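Phage tail sheath protein (Desulfitobacterium hafniense, PDB 3HXL) probably serves as a building block of the contractile sheath that surrounds the tail tube of a myovirus-type phage or prophage. Local coordinates at residues Ser43-Pro47 and Ala107-Arg113; Thr94-Val100 and Ala173-Ser179; Val133-Val137 and Asn156-Phe161. Residue numbers count along the deposited sequence, not the author numbering.

Contact 1 (Ser43-Pro47 and Ala107-Arg113); sequences SWGEP and AKWGGAR
Two irregular loops meet here through two tryptophans set nearly at right angles. In 43-47, Ser-43 turns (psi near 5°) and passes closest to Gly-111 (CA to CA 4.3 Å); the chain is extended from Trp-44 on, through Gly-45 at phi 108°. Segment 107-113 leaves a strand at Ala-107, turns through Lys-108 and enters a 3-10 turn at Ala-112. Trp-44 takes chi1 t and chi2 near -97°, Trp-109 chi1 m and chi2 near 120°. The edge of Trp-109 then meets the face of Trp-44 in a T-shaped stack, five-membered ring centroids 5.0 Å apart and planes at 84°. The contact joins the loop after strand 35-40 to a loop of the beta-sandwich domain, the two indoles supplying a face and an edge that fill the space between. At Gly-45 (psi 157°) a CB would be jammed against the carbonyl O of Trp-44; its bare CA lies 4.0 Å from the Trp-109 five-membered ring centroid, and Glu-46 CA 3.6 Å from the six-membered one. Ala-107 CB sits 3.7 Å from Trp-44 CZ3 at the ring edge. Gly-111, at phi 138°, lets its CA approach Ser-43 O to 3.2 Å, where a side chain would clash. Arg-113 N gives Ser-43 O a weak hydrogen bond of 3.3 Å; with chi1 t and chi2 p its side chain leads away, and NH1 forms salt bridges with Asp-138 and Asp-116.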
ATOM      1  N   SER A  43       8.550  -0.366  15.789  1.00 24.67           N
ATOM      2  CA  SER A  43       9.002  -0.188  17.164  1.00 24.76           C
ATOM      3  C   SER A  43       8.149   0.847  17.887  1.00 23.90           C
ATOM      4  O   SER A  43       8.423   1.208  19.032  1.00 25.76           O
ATOM      5  CB  SER A  43      10.468   0.254  17.185  1.00 27.64           C
ATOM      6  OG  SER A  43      11.294  -0.686  16.524  1.00 24.68           O
ATOM      7  N   TRP A  44       7.110   1.318  17.209  1.00 22.91           N
ATOM      8  CA  TRP A  44       6.214   2.310  17.780  1.00 21.17           C
ATOM      9  C   TRP A  44       4.986   2.443  16.887  1.00 20.16           C
ATOM     10  O   TRP A  44       5.008   2.023  15.729  1.00 23.65           O
ATOM     11  CB  TRP A  44       6.947   3.653  17.885  1.00 25.40           C
ATOM     12  CG  TRP A  44       6.237   4.708  18.684  1.00 29.32           C
ATOM     13  CD1 TRP A  44       5.454   5.717  18.204  1.00 23.22           C
ATOM     14  CD2 TRP A  44       6.284   4.875  20.106  1.00 21.96           C
ATOM     15  NE1 TRP A  44       5.018   6.510  19.243  1.00 24.93           N
ATOM     16  CE2 TRP A  44       5.512   6.013  20.419  1.00 21.55           C
ATOM     17  CE3 TRP A  44       6.909   4.173  21.146  1.00 29.09           C
ATOM     18  CZ2 TRP A  44       5.344   6.469  21.735  1.00 18.86           C
ATOM     19  CZ3 TRP A  44       6.743   4.627  22.456  1.00 27.26           C
ATOM     20  CH2 TRP A  44       5.964   5.766  22.733  1.00 19.02           C
ATOM     21  N   GLY A  45       3.919   3.017  17.434  1.00 17.61           N
ATOM     22  CA  GLY A  45       2.702   3.209  16.668  1.00 20.55           C
ATOM     23  C   GLY A  45       1.555   2.305  17.074  1.00 23.32           C
ATOM     24  O   GLY A  45       1.766   1.240  17.653  1.00 21.85           O
ATOM     25  N   GLU A  46       0.336   2.737  16.770  1.00 22.60           N
ATOM     26  CA  GLU A  46      -0.855   1.963  17.090  1.00 19.32           C
ATOM     27  C   GLU A  46      -0.838   0.629  16.346  1.00 23.16           C
ATOM     28  O   GLU A  46      -0.743   0.591  15.119  1.00 23.71           O
ATOM     29  CB  GLU A  46      -2.108   2.757  16.716  1.00 26.84           C
ATOM     30  CG  GLU A  46      -3.412   2.001  16.927  1.00 25.43           C
ATOM     31  CD  GLU A  46      -4.623   2.901  16.820  1.00 30.07           C
ATOM     32  OE1 GLU A  46      -4.645   3.771  15.922  1.00 36.42           O
ATOM     33  OE2 GLU A  46      -5.560   2.738  17.627  1.00 37.84           O
ATOM     34  N   PRO A  47      -0.923  -0.488  17.087  1.00 22.57           N
ATOM     35  CA  PRO A  47      -0.914  -1.828  16.490  1.00 19.87           C
ATOM     36  C   PRO A  47      -2.286  -2.353  16.058  1.00 19.56           C
ATOM     37  O   PRO A  47      -3.315  -1.944  16.595  1.00 19.63           O
ATOM     38  CB  PRO A  47      -0.308  -2.677  17.598  1.00 25.91           C
ATOM     39  CG  PRO A  47      -0.945  -2.074  18.820  1.00 26.50           C
ATOM     40  CD  PRO A  47      -0.824  -0.570  18.558  1.00 20.28           C
ATOM     41  N   ALA A 107       5.240   4.399  28.243  1.00 23.80           N
ATOM     42  CA  ALA A 107       5.172   4.737  26.824  1.00 25.08           C
ATOM     43  C   ALA A 107       3.744   4.586  26.309  1.00 24.84           C
ATOM     44  O   ALA A 107       2.996   3.717  26.764  1.00 20.71           O
ATOM     45  CB  ALA A 107       6.110   3.834  26.033  1.00 23.84           C
ATOM     46  N   LYS A 108       3.368   5.435  25.356  1.00 20.76           N
ATOM     47  CA  LYS A 108       2.026   5.394  24.782  1.00 22.03           C
ATOM     48  C   LYS A 108       1.813   4.100  24.003  1.00 21.59           C
ATOM     49  O   LYS A 108       0.733   3.509  24.041  1.00 19.73           O
ATOM     50  CB  LYS A 108       1.811   6.596  23.856  1.00 26.61           C
ATOM     51  CG  LYS A 108       0.394   6.722  23.309  1.00 29.91           C
ATOM     52  CD  LYS A 108       0.245   7.987  22.477  1.00 28.03           C
ATOM     53  CE  LYS A 108      -1.174   8.159  21.951  1.00 36.68           C
ATOM     54  NZ  LYS A 108      -1.285   9.396  21.127  1.00 35.22           N
ATOM     55  N   TRP A 109       2.851   3.670  23.290  1.00 25.37           N
ATOM     56  CA  TRP A 109       2.793   2.446  22.493  1.00 26.27           C
ATOM     57  C   TRP A 109       3.944   1.527  22.884  1.00 23.25           C
ATOM     58  O   TRP A 109       4.984   1.984  23.357  1.00 22.66           O
ATOM     59  CB  TRP A 109       2.899   2.763  20.989  1.00 20.53           C
ATOM     60  CG  TRP A 109       1.809   3.654  20.450  1.00 18.74           C
ATOM     61  CD1 TRP A 109       1.965   4.881  19.860  1.00 20.00           C
ATOM     62  CD2 TRP A 109       0.397   3.396  20.466  1.00 16.35           C
ATOM     63  NE1 TRP A 109       0.740   5.400  19.513  1.00 17.54           N
ATOM     64  CE2 TRP A 109      -0.237   4.512  19.877  1.00 18.47           C
ATOM     65  CE3 TRP A 109      -0.391   2.332  20.930  1.00 19.56           C
ATOM     66  CZ2 TRP A 109      -1.628   4.591  19.735  1.00 20.75           C
ATOM     67  CZ3 TRP A 109      -1.772   2.412  20.788  1.00 20.18           C
ATOM     68  CH2 TRP A 109      -2.378   3.536  20.196  1.00 27.28           C
ATOM     69  N   GLY A 110       3.750   0.225  22.697  1.00 26.49           N
ATOM     70  CA  GLY A 110       4.804  -0.717  23.011  1.00 25.65           C
ATOM     71  C   GLY A 110       5.852  -0.655  21.914  1.00 24.42           C
ATOM     72  O   GLY A 110       5.556  -0.230  20.797  1.00 24.23           O
ATOM     73  N   GLY A 111       7.073  -1.069  22.230  1.00 23.03           N
ATOM     74  CA  GLY A 111       8.138  -1.045  21.247  1.00 23.28           C
ATOM     75  C   GLY A 111       9.440  -0.562  21.848  1.00 27.84           C
ATOM     76  O   GLY A 111       9.452   0.019  22.936  1.00 30.15           O
ATOM     77  N   ALA A 112      10.538  -0.802  21.137  1.00 23.88           N
ATOM     78  CA  ALA A 112      11.863  -0.396  21.588  1.00 25.00           C
ATOM     79  C   ALA A 112      12.012   1.122  21.567  1.00 26.61           C
ATOM     80  O   ALA A 112      12.902   1.677  22.211  1.00 29.20           O
ATOM     81  CB  ALA A 112      12.929  -1.037  20.703  1.00 22.22           C
ATOM     82  N   ARG A 113      11.143   1.794  20.821  1.00 27.02           N
ATOM     83  CA  ARG A 113      11.205   3.246  20.733  1.00 23.03           C
ATOM     84  C   ARG A 113      10.920   3.864  22.101  1.00 24.23           C
ATOM     85  O   ARG A 113      11.342   4.983  22.389  1.00 23.53           O
ATOM     86  CB  ARG A 113      10.205   3.745  19.688  1.00 24.06           C
ATOM     87  CG  ARG A 113      10.174   5.250  19.491  1.00 21.69           C
ATOM     88  CD  ARG A 113      11.559   5.840  19.282  1.00 25.56           C
ATOM     89  NE  ARG A 113      11.476   7.129  18.600  1.00 22.88           N
ATOM     90  CZ  ARG A 113      12.493   7.970  18.445  1.00 23.01           C
ATOM     91  NH1 ARG A 113      13.688   7.665  18.930  1.00 29.32           N
ATOM     92  NH2 ARG A 113      12.313   9.114  17.798  1.00 21.59           N
TER

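Contact 2 (Thr94-Val100 and Ala173-Ser179); sequences TKAAVTV and APLINGS
Residues 94-100 and 173-179 run antiparallel, their end-to-end directions 171° apart, and join through two isolated bridges, both hydrogen-bonded pairs: Ala-97 with Ile-176 (CA to CA 5.2 Å) and Thr-94 with Ser-179 (5.1 Å). Ala-173, next to last in strand 170-174, points its methyl at two valines, with CB 3.6 Å from Val-100 CG2 and 4.0 Å from Val-98 CG2. Pro-174, turned away, offers no amide hydrogen, which suits a position that makes no bridge here. Leu-175, chi1 m and chi2 p, brings CD1 to 3.8 Å from Val-98 CG1 and CB to 3.9 Å from Ala-96 CB. Ile-176 N donates to Ala-97 O and Ala-97 N to Ile-176 O, each at 2.8 Å; chi1 p and chi2 m curl the Ile-176 side chain back toward the partner segment. Asn-177 takes left-handed backbone angles (77/10), well tolerated by asparagine, and interrupts the pairing. Gly-178 then passes so near that a CB would strike Ala-96 CB; its CA is 3.3 Å from Thr-94 O. Ser-179 closes the second bridge: Thr-94 N to Ser-179 O 2.7 Å, Ser-179 N to Thr-94 O 3.1 Å. A water joins Thr-94 OG1 (2.6 Å) and Ser-179 OG (3.0 Å). Within the beta-sandwich domain, 94-100 pairs on with strand 103-107, while Ala-173 and Leu-175 pair with strand 117-123, so the contact links edge strands 97-100 and 170-174 of the two sheets.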
ATOM      1  N   THR A  94       6.114  -4.463  23.751  1.00 29.31           N
ATOM      2  CA  THR A  94       6.004  -4.187  25.183  1.00 31.72           C
ATOM      3  C   THR A  94       6.325  -2.719  25.461  1.00 25.84           C
ATOM      4  O   THR A  94       7.320  -2.186  24.968  1.00 24.70           O
ATOM      5  CB  THR A  94       6.970  -5.069  26.002  1.00 32.60           C
ATOM      6  OG1 THR A  94       6.621  -6.448  25.831  1.00 27.73           O
ATOM      7  CG2 THR A  94       6.889  -4.716  27.483  1.00 34.87           C
ATOM      8  N   LYS A  95       5.473  -2.078  26.256  1.00 31.67           N
ATOM      9  CA  LYS A  95       5.634  -0.669  26.601  1.00 26.36           C
ATOM     10  C   LYS A  95       6.762  -0.417  27.593  1.00 32.65           C
ATOM     11  O   LYS A  95       6.856  -1.082  28.628  1.00 27.54           O
ATOM     12  CB  LYS A  95       4.322  -0.123  27.177  1.00 20.00           C
ATOM     13  CG  LYS A  95       3.158  -0.170  26.197  1.00 23.24           C
ATOM     14  CD  LYS A  95       1.871   0.342  26.816  1.00 19.71           C
ATOM     15  CE  LYS A  95       0.746   0.354  25.802  1.00 18.56           C
ATOM     16  NZ  LYS A  95      -0.510   0.896  26.377  1.00 25.82           N
ATOM     17  N   ALA A  96       7.622   0.542  27.275  1.00 25.31           N
ATOM     18  CA  ALA A  96       8.714   0.880  28.172  1.00 30.65           C
ATOM     19  C   ALA A  96       8.114   1.717  29.291  1.00 30.78           C
ATOM     20  O   ALA A  96       7.057   2.330  29.121  1.00 25.64           O
ATOM     21  CB  ALA A  96       9.784   1.673  27.439  1.00 29.99           C
ATOM     22  N   ALA A  97       8.780   1.743  30.438  1.00 27.45           N
ATOM     23  CA  ALA A  97       8.270   2.516  31.558  1.00 26.07           C
ATOM     24  C   ALA A  97       9.341   2.743  32.614  1.00 28.40           C
ATOM     25  O   ALA A  97      10.416   2.149  32.565  1.00 27.50           O
ATOM     26  CB  ALA A  97       7.071   1.802  32.174  1.00 21.21           C
ATOM     27  N   VAL A  98       9.035   3.623  33.560  1.00 33.50           N
ATOM     28  CA  VAL A  98       9.949   3.940  34.648  1.00 29.23           C
ATOM     29  C   VAL A  98       9.132   4.544  35.786  1.00 29.68           C
ATOM     30  O   VAL A  98       8.124   5.211  35.548  1.00 27.03           O
ATOM     31  CB  VAL A  98      11.049   4.945  34.191  1.00 32.79           C
ATOM     32  CG1 VAL A  98      10.432   6.301  33.866  1.00 30.81           C
ATOM     33  CG2 VAL A  98      12.116   5.079  35.271  1.00 30.70           C
ATOM     34  N   THR A  99       9.551   4.283  37.021  1.00 31.80           N
ATOM     35  CA  THR A  99       8.860   4.811  38.190  1.00 26.53           C
ATOM     36  C   THR A  99       9.807   5.651  39.040  1.00 28.67           C
ATOM     37  O   THR A  99      10.913   5.224  39.364  1.00 30.97           O
ATOM     38  CB  THR A  99       8.277   3.679  39.081  1.00 30.43           C
ATOM     39  OG1 THR A  99       7.255   2.974  38.364  1.00 30.64           O
ATOM     40  CG2 THR A  99       7.670   4.264  40.358  1.00 24.32           C
ATOM     41  N   VAL A 100       9.365   6.853  39.385  1.00 30.73           N
ATOM     42  CA  VAL A 100      10.143   7.759  40.217  1.00 30.98           C
ATOM     43  C   VAL A 100       9.227   8.158  41.368  1.00 32.75           C
ATOM     44  O   VAL A 100       8.322   8.981  41.206  1.00 26.87           O
ATOM     45  CB  VAL A 100      10.576   9.017  39.431  1.00 31.39           C
ATOM     46  CG1 VAL A 100      11.375   9.951  40.332  1.00 34.52           C
ATOM     47  CG2 VAL A 100      11.413   8.609  38.226  1.00 37.43           C
ATOM     48  N   ALA A 173      15.466   9.971  34.276  1.00 31.94           N
ATOM     49  CA  ALA A 173      14.945   8.635  34.519  1.00 32.76           C
ATOM     50  C   ALA A 173      14.426   8.058  33.208  1.00 33.86           C
ATOM     51  O   ALA A 173      13.252   8.202  32.876  1.00 31.79           O
ATOM     52  CB  ALA A 173      13.823   8.691  35.547  1.00 30.36           C
ATOM     53  N   PRO A 174      15.308   7.409  32.436  1.00 33.70           N
ATOM     54  CA  PRO A 174      14.940   6.807  31.152  1.00 34.09           C
ATOM     55  C   PRO A 174      13.950   5.665  31.326  1.00 30.44           C
ATOM     56  O   PRO A 174      14.047   4.891  32.277  1.00 32.18           O
ATOM     57  CB  PRO A 174      16.282   6.317  30.605  1.00 39.39           C
ATOM     58  CG  PRO A 174      17.269   7.271  31.215  1.00 37.16           C
ATOM     59  CD  PRO A 174      16.767   7.360  32.633  1.00 36.97           C
ATOM     60  N   LEU A 175      12.983   5.565  30.421  1.00 31.73           N
ATOM     61  CA  LEU A 175      12.017   4.479  30.502  1.00 25.10           C
ATOM     62  C   LEU A 175      12.730   3.231  29.991  1.00 24.78           C
ATOM     63  O   LEU A 175      13.603   3.327  29.133  1.00 29.95           O
ATOM     64  CB  LEU A 175      10.787   4.778  29.639  1.00 28.09           C
ATOM     65  CG  LEU A 175       9.750   5.769  30.178  1.00 24.61           C
ATOM     66  CD1 LEU A 175      10.309   7.184  30.198  1.00 24.61           C
ATOM     67  CD2 LEU A 175       8.507   5.707  29.296  1.00 19.62           C
ATOM     68  N   ILE A 176      12.379   2.068  30.527  1.00 28.46           N
ATOM     69  CA  ILE A 176      13.019   0.832  30.094  1.00 31.74           C
ATOM     70  C   ILE A 176      12.042  -0.327  29.973  1.00 25.59           C
ATOM     71  O   ILE A 176      10.854  -0.190  30.266  1.00 29.56           O
ATOM     72  CB  ILE A 176      14.157   0.403  31.057  1.00 34.90           C
ATOM     73  CG1 ILE A 176      13.594   0.130  32.455  1.00 38.71           C
ATOM     74  CG2 ILE A 176      15.233   1.476  31.108  1.00 32.02           C
ATOM     75  CD1 ILE A 176      13.159   1.368  33.203  1.00 56.22           C
ATOM     76  N   ASN A 177      12.571  -1.470  29.540  1.00 32.32           N
ATOM     77  CA  ASN A 177      11.804  -2.694  29.355  1.00 32.24           C
ATOM     78  C   ASN A 177      10.955  -2.689  28.089  1.00 34.00           C
ATOM     79  O   ASN A 177      10.119  -3.569  27.894  1.00 29.64           O
ATOM     80  CB  ASN A 177      10.914  -2.972  30.570  1.00 38.00           C
ATOM     81  CG  ASN A 177      11.704  -3.457  31.767  1.00 40.40           C
ATOM     82  OD1 ASN A 177      12.505  -4.384  31.654  1.00 46.63           O
ATOM     83  ND2 ASN A 177      11.480  -2.839  32.920  1.00 38.17           N
ATOM     84  N   GLY A 178      11.169  -1.701  27.230  1.00 24.83           N
ATOM     85  CA  GLY A 178      10.410  -1.647  25.994  1.00 29.72           C
ATOM     86  C   GLY A 178      11.011  -2.588  24.967  1.00 31.62           C
ATOM     87  O   GLY A 178      12.216  -2.844  24.988  1.00 26.89           O
ATOM     88  N   SER A 179      10.176  -3.113  24.073  1.00 32.53           N
ATOM     89  CA  SER A 179      10.639  -4.019  23.026  1.00 33.28           C
ATOM     90  C   SER A 179       9.556  -4.278  21.983  1.00 31.20           C
ATOM     91  O   SER A 179       8.367  -4.095  22.243  1.00 28.44           O
ATOM     92  CB  SER A 179      11.098  -5.352  23.624  1.00 34.52           C
ATOM     93  OG  SER A 179      10.037  -6.011  24.286  1.00 35.07           O
TER
HETATM   94  O   HOH W   1       7.388  -7.250  23.442  1.00 36.34           O

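Contact 3 (Val133-Val137 and Asn156-Phe161); sequences VSTLV and NDWVIF
A polar pair, Asn-156 with Thr-135, sits amid branched and aromatic side chains inside a beta sandwich. No backbone hydrogen bond joins the two strands, whose axes come no closer than 10.3 Å, at 155°; side chains alone bridge the gap. Val-133, Thr-135 and Val-137, alternate residues of one extended strand, point at 156-161, and Thr-135 lies nearest Trp-158 (CA to CA 7.8 Å). Val-137, chi1 t, sets CG2 over the face of Trp-158 (chi1 m, chi2 92°), 3.8 Å from the six-membered ring centroid, a CH-pi contact. At the far end Val-133 CG1 meets Phe-161 CE1 at 4.1 Å. Between them Asn-156, chi1 p, accepts at OD1 from Trp-158 N (2.6 Å), an Asx turn, and from Val-159 N (2.7 Å), which extends it to an Asx motif at the entry to strand 159-162. The hydroxyl of buried Thr-135 thus finds a polar partner, though a weakly bonded one (Asn-156 ND2 to Thr-135 OG1 3.1 Å), in an amide that also hydrogen-bonds Asp-143.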
ATOM      1  N   VAL A 133       7.979  19.040  34.695  1.00 26.28           N
ATOM      2  CA  VAL A 133       8.078  17.661  34.228  1.00 26.69           C
ATOM      3  C   VAL A 133       8.258  17.658  32.717  1.00 26.69           C
ATOM      4  O   VAL A 133       7.351  18.013  31.963  1.00 24.85           O
ATOM      5  CB  VAL A 133       6.816  16.848  34.595  1.00 28.36           C
ATOM      6  CG1 VAL A 133       7.001  15.387  34.196  1.00 23.53           C
ATOM      7  CG2 VAL A 133       6.551  16.959  36.084  1.00 23.25           C
ATOM      8  N   SER A 134       9.445  17.261  32.279  1.00 24.79           N
ATOM      9  CA  SER A 134       9.737  17.238  30.859  1.00 29.53           C
ATOM     10  C   SER A 134       9.909  15.825  30.324  1.00 28.47           C
ATOM     11  O   SER A 134      10.412  14.933  31.014  1.00 30.72           O
ATOM     12  CB  SER A 134      10.990  18.072  30.581  1.00 32.60           C
ATOM     13  OG  SER A 134      10.771  19.427  30.936  1.00 29.17           O
ATOM     14  N   THR A 135       9.467  15.630  29.088  1.00 30.94           N
ATOM     15  CA  THR A 135       9.577  14.340  28.427  1.00 28.77           C
ATOM     16  C   THR A 135      10.615  14.496  27.323  1.00 25.10           C
ATOM     17  O   THR A 135      10.452  15.314  26.413  1.00 26.06           O
ATOM     18  CB  THR A 135       8.227  13.911  27.805  1.00 29.73           C
ATOM     19  OG1 THR A 135       7.222  13.894  28.823  1.00 21.33           O
ATOM     20  CG2 THR A 135       8.336  12.523  27.191  1.00 28.82           C
ATOM     21  N   LEU A 136      11.690  13.723  27.421  1.00 27.16           N
ATOM     22  CA  LEU A 136      12.757  13.775  26.434  1.00 26.17           C
ATOM     23  C   LEU A 136      12.779  12.537  25.559  1.00 22.30           C
ATOM     24  O   LEU A 136      12.533  11.422  26.025  1.00 25.45           O
ATOM     25  CB  LEU A 136      14.120  13.918  27.118  1.00 23.70           C
ATOM     26  CG  LEU A 136      14.563  15.309  27.592  1.00 29.30           C
ATOM     27  CD1 LEU A 136      13.561  15.887  28.564  1.00 29.43           C
ATOM     28  CD2 LEU A 136      15.935  15.191  28.234  1.00 29.93           C
ATOM     29  N   VAL A 137      13.075  12.754  24.287  1.00 23.02           N
ATOM     30  CA  VAL A 137      13.172  11.681  23.306  1.00 30.31           C
ATOM     31  C   VAL A 137      14.504  11.882  22.600  1.00 31.26           C
ATOM     32  O   VAL A 137      14.702  12.886  21.914  1.00 34.90           O
ATOM     33  CB  VAL A 137      12.031  11.755  22.277  1.00 27.03           C
ATOM     34  CG1 VAL A 137      12.196  10.656  21.241  1.00 33.55           C
ATOM     35  CG2 VAL A 137      10.690  11.620  22.982  1.00 22.68           C
ATOM     36  N   ASN A 156       0.768  13.008  27.129  1.00 30.69           N
ATOM     37  CA  ASN A 156       1.236  13.698  25.930  1.00 28.88           C
ATOM     38  C   ASN A 156       1.304  12.693  24.784  1.00 30.09           C
ATOM     39  O   ASN A 156       0.813  11.574  24.916  1.00 23.20           O
ATOM     40  CB  ASN A 156       2.600  14.363  26.168  1.00 24.96           C
ATOM     41  CG  ASN A 156       3.650  13.400  26.688  1.00 24.51           C
ATOM     42  OD1 ASN A 156       3.907  12.354  26.096  1.00 20.73           O
ATOM     43  ND2 ASN A 156       4.279  13.767  27.799  1.00 28.95           N
ATOM     44  N   ASP A 157       1.903  13.077  23.661  1.00 28.01           N
ATOM     45  CA  ASP A 157       1.970  12.167  22.523  1.00 29.48           C
ATOM     46  C   ASP A 157       2.976  11.035  22.708  1.00 33.14           C
ATOM     47  O   ASP A 157       3.072  10.140  21.867  1.00 31.98           O
ATOM     48  CB  ASP A 157       2.299  12.929  21.234  1.00 33.58           C
ATOM     49  CG  ASP A 157       1.325  14.055  20.949  1.00 36.35           C
ATOM     50  OD1 ASP A 157       0.112  13.888  21.202  1.00 39.14           O
ATOM     51  OD2 ASP A 157       1.775  15.111  20.453  1.00 48.25           O
ATOM     52  N   TRP A 158       3.716  11.055  23.812  1.00 28.26           N
ATOM     53  CA  TRP A 158       4.720  10.020  24.045  1.00 22.05           C
ATOM     54  C   TRP A 158       4.499   9.102  25.236  1.00 27.17           C
ATOM     55  O   TRP A 158       4.819   7.914  25.168  1.00 22.29           O
ATOM     56  CB  TRP A 158       6.095  10.658  24.179  1.00 25.01           C
ATOM     57  CG  TRP A 158       6.562  11.291  22.928  1.00 29.87           C
ATOM     58  CD1 TRP A 158       6.399  12.591  22.549  1.00 30.97           C
ATOM     59  CD2 TRP A 158       7.276  10.646  21.872  1.00 24.45           C
ATOM     60  NE1 TRP A 158       6.979  12.801  21.316  1.00 25.10           N
ATOM     61  CE2 TRP A 158       7.525  11.623  20.880  1.00 24.82           C
ATOM     62  CE3 TRP A 158       7.736   9.339  21.671  1.00 23.00           C
ATOM     63  CZ2 TRP A 158       8.211  11.328  19.697  1.00 24.37           C
ATOM     64  CZ3 TRP A 158       8.419   9.046  20.495  1.00 21.71           C
ATOM     65  CH2 TRP A 158       8.652  10.041  19.525  1.00 23.06           C
ATOM     66  N   VAL A 159       3.973   9.645  26.331  1.00 23.81           N
ATOM     67  CA  VAL A 159       3.754   8.835  27.522  1.00 24.20           C
ATOM     68  C   VAL A 159       2.458   9.119  28.266  1.00 27.02           C
ATOM     69  O   VAL A 159       1.790  10.133  28.042  1.00 19.96           O
ATOM     70  CB  VAL A 159       4.904   9.005  28.538  1.00 23.75           C
ATOM     71  CG1 VAL A 159       6.229   8.631  27.898  1.00 27.18           C
ATOM     72  CG2 VAL A 159       4.941  10.439  29.050  1.00 18.02           C
ATOM     73  N   ILE A 160       2.125   8.194  29.161  1.00 17.49           N
ATOM     74  CA  ILE A 160       0.941   8.284  30.002  1.00 22.18           C
ATOM     75  C   ILE A 160       1.458   8.331  31.436  1.00 22.83           C
ATOM     76  O   ILE A 160       2.307   7.525  31.819  1.00 19.89           O
ATOM     77  CB  ILE A 160       0.031   7.036  29.849  1.00 25.28           C
ATOM     78  CG1 ILE A 160      -0.464   6.912  28.403  1.00 35.99           C
ATOM     79  CG2 ILE A 160      -1.139   7.129  30.815  1.00 26.25           C
ATOM     80  CD1 ILE A 160      -1.353   8.054  27.951  1.00 39.47           C
ATOM     81  N   PHE A 161       0.958   9.279  32.219  1.00 19.50           N
ATOM     82  CA  PHE A 161       1.382   9.415  33.608  1.00 22.68           C
ATOM     83  C   PHE A 161       0.411   8.683  34.524  1.00 24.08           C
ATOM     84  O   PHE A 161      -0.804   8.762  34.342  1.00 21.20           O
ATOM     85  CB  PHE A 161       1.439  10.893  33.996  1.00 22.46           C
ATOM     86  CG  PHE A 161       2.420  11.691  33.192  1.00 24.31           C
ATOM     87  CD1 PHE A 161       3.784  11.573  33.423  1.00 18.16           C
ATOM     88  CD2 PHE A 161       1.980  12.548  32.190  1.00 25.44           C
ATOM     89  CE1 PHE A 161       4.699  12.304  32.670  1.00 25.23           C
ATOM     90  CE2 PHE A 161       2.886  13.284  31.428  1.00 20.68           C
ATOM     91  CZ  PHE A 161       4.246  13.163  31.667  1.00 19.46           C
TER

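From the N terminus, residues 43-47 come first, and contact 1 closes when the chain returns at 107-113, having already laid down 94-100. That segment waits for 173-179, so contacts 1 and 2 cross. Contact 3 opens after contact 1 has closed and lies nested in the long loop that contact 2 closes. Within the beta sandwich, contact 3 spans the two sheets through the core while contact 2 joins them along an edge; contact 1 fastens the sandwich to the loop following strand 35-40. The three adjoin: Ala-107 and Gly-111 probably hydrogen-bond to 94-100, Lys-108 to Trp-158, and Leu-175 packs on Val-159.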